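PDB 4ZGF: DUF4847 domain-containing protein from Bacteroides vulgatus, which is of unknown function but binds calcium and probably adopts a lipocalin-like fold of the calycin superfamily. Local coordinates for residues A[6-16]-A[53-62]. Numbering follows the deposited sequence. Where two conformers were deposited one is given.
Sequences FASGTWHVVDF and IHGFNITFKA. With ACT (acetate ion), chain J.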
ATOM      1  N   PHE A   6      -5.591   6.508   9.823  1.00  7.83           N
ATOM      2  CA  PHE A   6      -4.343   5.720   9.823  1.00  7.51           C
ATOM      3  C   PHE A   6      -4.309   4.658  10.921  1.00  7.44           C
ATOM      4  O   PHE A   6      -3.932   3.518  10.621  1.00  6.97           O
ATOM      5  CB  PHE A   6      -3.106   6.624   9.891  1.00  7.79           C
ATOM      6  CG  PHE A   6      -2.791   7.250   8.566  1.00  7.37           C
ATOM      7  CD1 PHE A   6      -3.394   8.434   8.146  1.00  8.44           C
ATOM      8  CD2 PHE A   6      -1.926   6.632   7.712  1.00  7.23           C
ATOM      9  CE1 PHE A   6      -3.113   8.968   6.895  1.00  9.38           C
ATOM     10  CE2 PHE A   6      -1.643   7.154   6.463  1.00  7.70           C
ATOM     11  CZ  PHE A   6      -2.250   8.313   6.050  1.00  7.92           C
ATOM     12  N   ALA A   7      -4.680   5.029  12.147  1.00  8.37           N
ATOM     13  CA  ALA A   7      -4.500   4.147  13.307  1.00  8.60           C
ATOM     14  C   ALA A   7      -5.794   3.400  13.644  1.00  8.96           C
ATOM     15  O   ALA A   7      -6.244   3.350  14.789  1.00 12.09           O
ATOM     16  CB  ALA A   7      -3.983   4.951  14.497  1.00 10.12           C
ATOM     17  N   SER A   8      -6.409   2.830  12.625  1.00  8.49           N
ATOM     18  CA  SER A   8      -7.725   2.216  12.686  1.00  8.90           C
ATOM     19  C   SER A   8      -7.719   0.701  12.581  1.00  9.17           C
ATOM     20  O   SER A   8      -8.761   0.093  12.244  1.00 11.81           O
ATOM     21  CB  SER A   8      -8.560   2.806  11.575  1.00 10.08           C
ATOM     22  OG  SER A   8      -7.951   2.518  10.319  1.00 11.56           O
ATOM     23  N   GLY A   9      -6.572   0.101  12.842  1.00  9.03           N
ATOM     24  CA  GLY A   9      -6.419  -1.356  12.714  1.00  9.51           C
ATOM     25  C   GLY A   9      -5.427  -1.693  11.609  1.00  7.46           C
ATOM     26  O   GLY A   9      -5.057  -0.860  10.785  1.00  7.10           O
ATOM     27  N   THR A  10      -5.003  -2.955  11.580  0.70  7.42           N
ATOM     28  CA  THR A  10      -4.087  -3.439  10.573  0.70  6.69           C
ATOM     29  C   THR A  10      -4.603  -3.087   9.176  0.70  5.61           C
ATOM     30  O   THR A  10      -5.786  -3.335   8.880  0.70  6.42           O
ATOM     31  CB  THR A  10      -3.962  -4.996  10.642  0.70  7.48           C
ATOM     32  OG1 THR A  10      -3.934  -5.424  12.028  0.70  8.16           O
ATOM     33  CG2 THR A  10      -2.724  -5.442   9.874  0.70  7.28           C
ATOM     34  N   TRP A  11      -3.702  -2.630   8.300  1.00  5.52           N
ATOM     35  CA  TRP A  11      -3.965  -2.400   6.892  1.00  5.60           C
ATOM     36  C   TRP A  11      -3.234  -3.459   6.060  1.00  5.23           C
ATOM     37  O   TRP A  11      -2.022  -3.642   6.196  1.00  7.02           O
ATOM     38  CB  TRP A  11      -3.503  -0.991   6.485  1.00  5.80           C
ATOM     39  CG  TRP A  11      -4.347   0.143   6.975  1.00  5.71           C
ATOM     40  CD1 TRP A  11      -3.985   1.064   7.904  1.00  6.38           C
ATOM     41  CD2 TRP A  11      -5.675   0.502   6.546  1.00  5.42           C
ATOM     42  NE1 TRP A  11      -4.979   2.003   8.058  1.00  6.88           N
ATOM     43  CE2 TRP A  11      -6.024   1.687   7.228  1.00  6.00           C
ATOM     44  CE3 TRP A  11      -6.602  -0.070   5.667  1.00  6.03           C
ATOM     45  CZ2 TRP A  11      -7.240   2.331   7.022  1.00  6.83           C
ATOM     46  CZ3 TRP A  11      -7.807   0.579   5.480  1.00  6.15           C
ATOM     47  CH2 TRP A  11      -8.115   1.750   6.150  1.00  7.20           C
ATOM     48  N   HIS A  12      -3.979  -4.135   5.184  1.00  5.03           N
ATOM     49  CA  HIS A  12      -3.500  -5.223   4.352  1.00  5.13           C
ATOM     50  C   HIS A  12      -3.522  -4.804   2.892  1.00  5.05           C
ATOM     51  O   HIS A  12      -4.495  -4.186   2.440  1.00  5.25           O
ATOM     52  CB  HIS A  12      -4.428  -6.444   4.532  1.00  5.51           C
ATOM     53  CG  HIS A  12      -4.458  -7.007   5.904  1.00  5.97           C
ATOM     54  ND1 HIS A  12      -3.635  -8.033   6.294  1.00  6.59           N
ATOM     55  CD2 HIS A  12      -5.226  -6.670   6.969  1.00  6.91           C
ATOM     56  CE1 HIS A  12      -3.925  -8.318   7.542  1.00  7.90           C
ATOM     57  NE2 HIS A  12      -4.872  -7.513   7.980  1.00  7.81           N
ATOM     58  N   VAL A  13      -2.486  -5.145   2.122  1.00  5.18           N
ATOM     59  CA  VAL A  13      -2.443  -4.699   0.724  1.00  5.31           C
ATOM     60  C   VAL A  13      -3.529  -5.394  -0.113  1.00  4.99           C
ATOM     61  O   VAL A  13      -3.730  -6.602  -0.077  1.00  5.77           O
ATOM     62  CB  VAL A  13      -1.058  -4.995   0.115  1.00  5.86           C
ATOM     63  CG1 VAL A  13      -1.043  -4.770  -1.380  1.00  6.75           C
ATOM     64  CG2 VAL A  13      -0.019  -4.116   0.769  1.00  6.22           C
ATOM     65  N   VAL A  14      -4.206  -4.544  -0.894  1.00  5.08           N
ATOM     66  CA  VAL A  14      -5.135  -4.990  -1.943  1.00  5.45           C
ATOM     67  C   VAL A  14      -4.385  -5.095  -3.267  1.00  5.48           C
ATOM     68  O   VAL A  14      -4.295  -6.179  -3.856  1.00  6.28           O
ATOM     69  CB  VAL A  14      -6.366  -4.070  -2.025  1.00  5.73           C
ATOM     70  CG1 VAL A  14      -7.279  -4.489  -3.172  1.00  6.81           C
ATOM     71  CG2 VAL A  14      -7.114  -4.056  -0.710  1.00  6.47           C
ATOM     72  N   ASP A  15      -3.850  -3.979  -3.779  1.00  5.56           N
ATOM     73  CA  ASP A  15      -3.073  -4.003  -5.036  1.00  5.71           C
ATOM     74  C   ASP A  15      -2.388  -2.649  -5.172  1.00  5.54           C
ATOM     75  O   ASP A  15      -2.612  -1.710  -4.380  1.00  5.91           O
ATOM     76  CB  ASP A  15      -4.007  -4.280  -6.253  1.00  5.83           C
ATOM     77  CG  ASP A  15      -3.371  -5.024  -7.426  1.00  5.60           C
ATOM     78  OD1 ASP A  15      -2.135  -4.953  -7.597  1.00  6.08           O
ATOM     79  OD2 ASP A  15      -4.163  -5.640  -8.188  1.00  6.33           O
ATOM     80  N   PHE A  16      -1.544  -2.608  -6.195  1.00  5.93           N
ATOM     81  CA  PHE A  16      -0.947  -1.373  -6.721  1.00  6.47           C
ATOM     82  C   PHE A  16      -1.774  -0.955  -7.910  1.00  6.87           C
ATOM     83  O   PHE A  16      -2.157  -1.798  -8.711  1.00 10.43           O
ATOM     84  CB  PHE A  16       0.498  -1.648  -7.142  1.00  6.58           C
ATOM     85  CG  PHE A  16       1.417  -2.043  -6.013  1.00  6.75           C
ATOM     86  CD1 PHE A  16       1.496  -3.359  -5.593  1.00  7.63           C
ATOM     87  CD2 PHE A  16       2.239  -1.110  -5.383  1.00  7.53           C
ATOM     88  CE1 PHE A  16       2.346  -3.746  -4.557  1.00  8.28           C
ATOM     89  CE2 PHE A  16       3.108  -1.493  -4.368  1.00  8.39           C
ATOM     90  CZ  PHE A  16       3.165  -2.797  -3.967  1.00  8.86           C
ATOM     91  N   ILE A  53       1.825 -10.398  -2.314  1.00  5.67           N
ATOM     92  CA  ILE A  53       1.545  -9.044  -1.809  1.00  5.74           C
ATOM     93  C   ILE A  53       0.372  -9.039  -0.839  1.00  5.23           C
ATOM     94  O   ILE A  53       0.272  -8.158   0.013  1.00  5.59           O
ATOM     95  CB  ILE A  53       1.346  -8.003  -2.931  1.00  6.60           C
ATOM     96  CG1 ILE A  53       0.025  -8.188  -3.673  1.00  7.22           C
ATOM     97  CG2 ILE A  53       2.582  -7.971  -3.815  1.00  7.91           C
ATOM     98  CD1 ILE A  53      -0.272  -7.123  -4.716  1.00  8.66           C
ATOM     99  N   HIS A  54      -0.520 -10.044  -0.931  1.00  5.50           N
ATOM    100  CA  HIS A  54      -1.584 -10.127   0.046  1.00  5.61           C
ATOM    101  C   HIS A  54      -1.072 -10.376   1.467  1.00  5.37           C
ATOM    102  O   HIS A  54      -1.776 -10.068   2.434  1.00  5.93           O
ATOM    103  CB  HIS A  54      -2.601 -11.195  -0.327  1.00  6.02           C
ATOM    104  CG  HIS A  54      -3.418 -10.843  -1.515  1.00  6.42           C
ATOM    105  ND1 HIS A  54      -4.101 -11.813  -2.210  1.00  7.31           N
ATOM    106  CD2 HIS A  54      -3.724  -9.666  -2.103  1.00  7.14           C
ATOM    107  CE1 HIS A  54      -4.792 -11.260  -3.182  1.00  7.93           C
ATOM    108  NE2 HIS A  54      -4.587  -9.964  -3.154  1.00  7.38           N
ATOM    109  N   GLY A  55       0.141 -10.922   1.584  1.00  5.72           N
ATOM    110  CA  GLY A  55       0.783 -11.061   2.880  1.00  6.09           C
ATOM    111  C   GLY A  55       1.365  -9.778   3.443  1.00  5.97           C
ATOM    112  O   GLY A  55       1.867  -9.788   4.575  1.00  7.48           O
ATOM    113  N   PHE A  56       1.331  -8.686   2.692  1.00  5.23           N
ATOM    114  CA  PHE A  56       1.935  -7.427   3.135  1.00  5.49           C
ATOM    115  C   PHE A  56       0.926  -6.631   3.954  1.00  5.32           C
ATOM    116  O   PHE A  56      -0.209  -6.406   3.529  1.00  5.97           O
ATOM    117  CB  PHE A  56       2.384  -6.578   1.940  1.00  5.59           C
ATOM    118  CG  PHE A  56       3.511  -7.132   1.110  1.00  5.76           C
ATOM    119  CD1 PHE A  56       4.089  -8.363   1.327  1.00  6.27           C
ATOM    120  CD2 PHE A  56       4.024  -6.357   0.076  1.00  7.45           C
ATOM    121  CE1 PHE A  56       5.123  -8.814   0.528  1.00  6.88           C
ATOM    122  CE2 PHE A  56       5.075  -6.803  -0.690  1.00  7.83           C
ATOM    123  CZ  PHE A  56       5.648  -8.031  -0.461  1.00  7.32           C
ATOM    124  N   ASN A  57       1.356  -6.181   5.137  1.00  5.33           N
ATOM    125  CA  ASN A  57       0.471  -5.404   5.994  1.00  5.62           C
ATOM    126  C   ASN A  57       1.297  -4.399   6.809  1.00  5.65           C
ATOM    127  O   ASN A  57       2.517  -4.542   6.968  1.00  6.76           O
ATOM    128  CB  ASN A  57      -0.417  -6.324   6.860  1.00  6.30           C
ATOM    129  CG  ASN A  57       0.357  -7.245   7.761  1.00  6.47           C
ATOM    130  OD1 ASN A  57       0.774  -6.858   8.840  1.00 12.01           O
ATOM    131  ND2 ASN A  57       0.594  -8.448   7.324  1.00  7.46           N
ATOM    132  N   ILE A  58       0.591  -3.391   7.297  1.00  5.55           N
ATOM    133  CA  ILE A  58       1.190  -2.314   8.064  1.00  5.95           C
ATOM    134  C   ILE A  58       0.198  -1.846   9.110  1.00  5.62           C
ATOM    135  O   ILE A  58      -1.000  -1.794   8.863  1.00  6.41           O
ATOM    136  CB  ILE A  58       1.647  -1.153   7.107  1.00  6.02           C
ATOM    137  CG1 ILE A  58       2.459  -0.072   7.846  1.00  6.75           C
ATOM    138  CG2 ILE A  58       0.481  -0.565   6.341  1.00  7.26           C
ATOM    139  CD1 ILE A  58       3.194   0.859   6.903  1.00  7.55           C
ATOM    140  N   THR A  59       0.719  -1.485  10.289  1.00  5.31           N
ATOM    141  CA  THR A  59      -0.083  -0.972  11.378  1.00  5.91           C
ATOM    142  C   THR A  59       0.542   0.347  11.846  1.00  5.90           C
ATOM    143  O   THR A  59       1.669   0.374  12.340  1.00  6.43           O
ATOM    144  CB  THR A  59      -0.166  -1.981  12.529  1.00  6.88           C
ATOM    145  OG1 THR A  59      -0.713  -3.209  12.029  1.00  7.90           O
ATOM    146  CG2 THR A  59      -1.034  -1.478  13.647  1.00  8.46           C
ATOM    147  N   PHE A  60      -0.223   1.426  11.659  1.00  6.05           N
ATOM    148  CA  PHE A  60       0.183   2.739  12.134  1.00  6.54           C
ATOM    149  C   PHE A  60      -0.344   2.929  13.561  1.00  7.36           C
ATOM    150  O   PHE A  60      -1.514   2.714  13.831  1.00  9.04           O
ATOM    151  CB  PHE A  60      -0.443   3.822  11.240  1.00  6.47           C
ATOM    152  CG  PHE A  60      -0.048   3.743   9.777  1.00  6.32           C
ATOM    153  CD1 PHE A  60       1.135   4.322   9.323  1.00  7.82           C
ATOM    154  CD2 PHE A  60      -0.863   3.118   8.849  1.00  6.97           C
ATOM    155  CE1 PHE A  60       1.492   4.222   7.980  1.00  8.27           C
ATOM    156  CE2 PHE A  60      -0.509   3.029   7.522  1.00  7.50           C
ATOM    157  CZ  PHE A  60       0.654   3.590   7.075  1.00  8.04           C
ATOM    158  N   LYS A  61       0.536   3.363  14.456  1.00  7.94           N
ATOM    159  CA  LYS A  61       0.157   3.713  15.823  1.00  8.82           C
ATOM    160  C   LYS A  61       0.001   5.205  15.973  1.00  9.39           C
ATOM    161  O   LYS A  61       0.698   5.971  15.323  1.00  9.35           O
ATOM    162  CB  LYS A  61       1.174   3.166  16.820  1.00  9.68           C
ATOM    163  CG  LYS A  61       1.116   1.680  17.005  1.00 12.67           C
ATOM    164  CD  LYS A  61       1.936   1.237  18.207  1.00 15.12           C
ATOM    165  CE  LYS A  61       1.846  -0.263  18.400  1.00 17.62           C
ATOM    166  NZ  LYS A  61       2.463  -0.760  19.653  1.00 21.47           N
ATOM    167  N   ALA A  62      -0.879   5.607  16.900  1.00 10.96           N
ATOM    168  CA  ALA A  62      -1.141   7.022  17.137  1.00 13.14           C
ATOM    169  C   ALA A  62       0.063   7.768  17.707  1.00 12.76           C
ATOM    170  O   ALA A  62       0.087   9.005  17.678  1.00 17.19           O
ATOM    171  CB  ALA A  62      -2.357   7.203  18.029  1.00 15.44           C
TER
HETATM  172  C   ACT J 209      -4.398 -15.203  -2.132  1.00 17.95           C
HETATM  173  O   ACT J 209      -4.361 -16.378  -1.654  1.00 20.34           O
HETATM  174  OXT ACT J 209      -3.805 -14.391  -1.574  1.00 13.94           O
HETATM  175  CH3 ACT J 209      -5.194 -14.883  -3.376  1.00 18.82           C
HETATM  176  O   HOH W   1      -3.013   0.991  11.190  1.00  7.62           O
HETATM  177  O   HOH W   2      -4.027   0.670  13.911  1.00 13.01           O
HETATM  178  O   HOH W   3      -1.745  -5.111  13.769  0.70 11.31           O
HETATM  179  O   HOH W   4      -1.483  -9.450   5.248  1.00  7.12           O
HETATM  180  O   HOH W   5      -4.101  -8.617   1.855  1.00  5.97           O
HETATM  181  O   HOH W   6      -6.093  -8.074  -4.462  1.00  7.38           O
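Phe6 drives the edge of its ring at Phe60, a T-shaped pair with planes at 89° in which Phe6 CD2 stands 3.7 Å above the centre of the Phe60 ring. Trp11 CD1 meets the same ring in its plane, 3.9 Å from Phe60 CD2, and Ile58 CG1 lies over the opposite face, toward its rim. Phe60 leaves the backbone toward 6-16 with CG anti to its carbonyl carbon (chi1 -60°), which sets the ring between Phe6 and Ile58. Replacing Phe60 by an alanine is likely to leave the Phe6 edge without its face and to open a gap beside Trp11 CD1. Further along, Val13 CG2 packs alongside Phe56 CB (3.6 Å), while CG1 meets Ile53 CD1. Trp11 and Ile58 form an antiparallel hydrogen-bonded pair, and Val13 N bonds Phe56 O (3.0 Å). Before strand 11-21 begins, one water accepts from Phe60 N and lies close to Phe6 O and Gly9 O; Phe6 O also receives Trp11 NE1 (3.2 Å) from above its carbonyl plane. Further out, Trp79 meets Phe6 and Phe60, and Phe105 of helix 100-111 covers Val13 and Phe56. Such an aromatic interior behind antiparallel strands 11-21 and 57-60 is consistent with the curled, lipocalin-like sheet of the calycins.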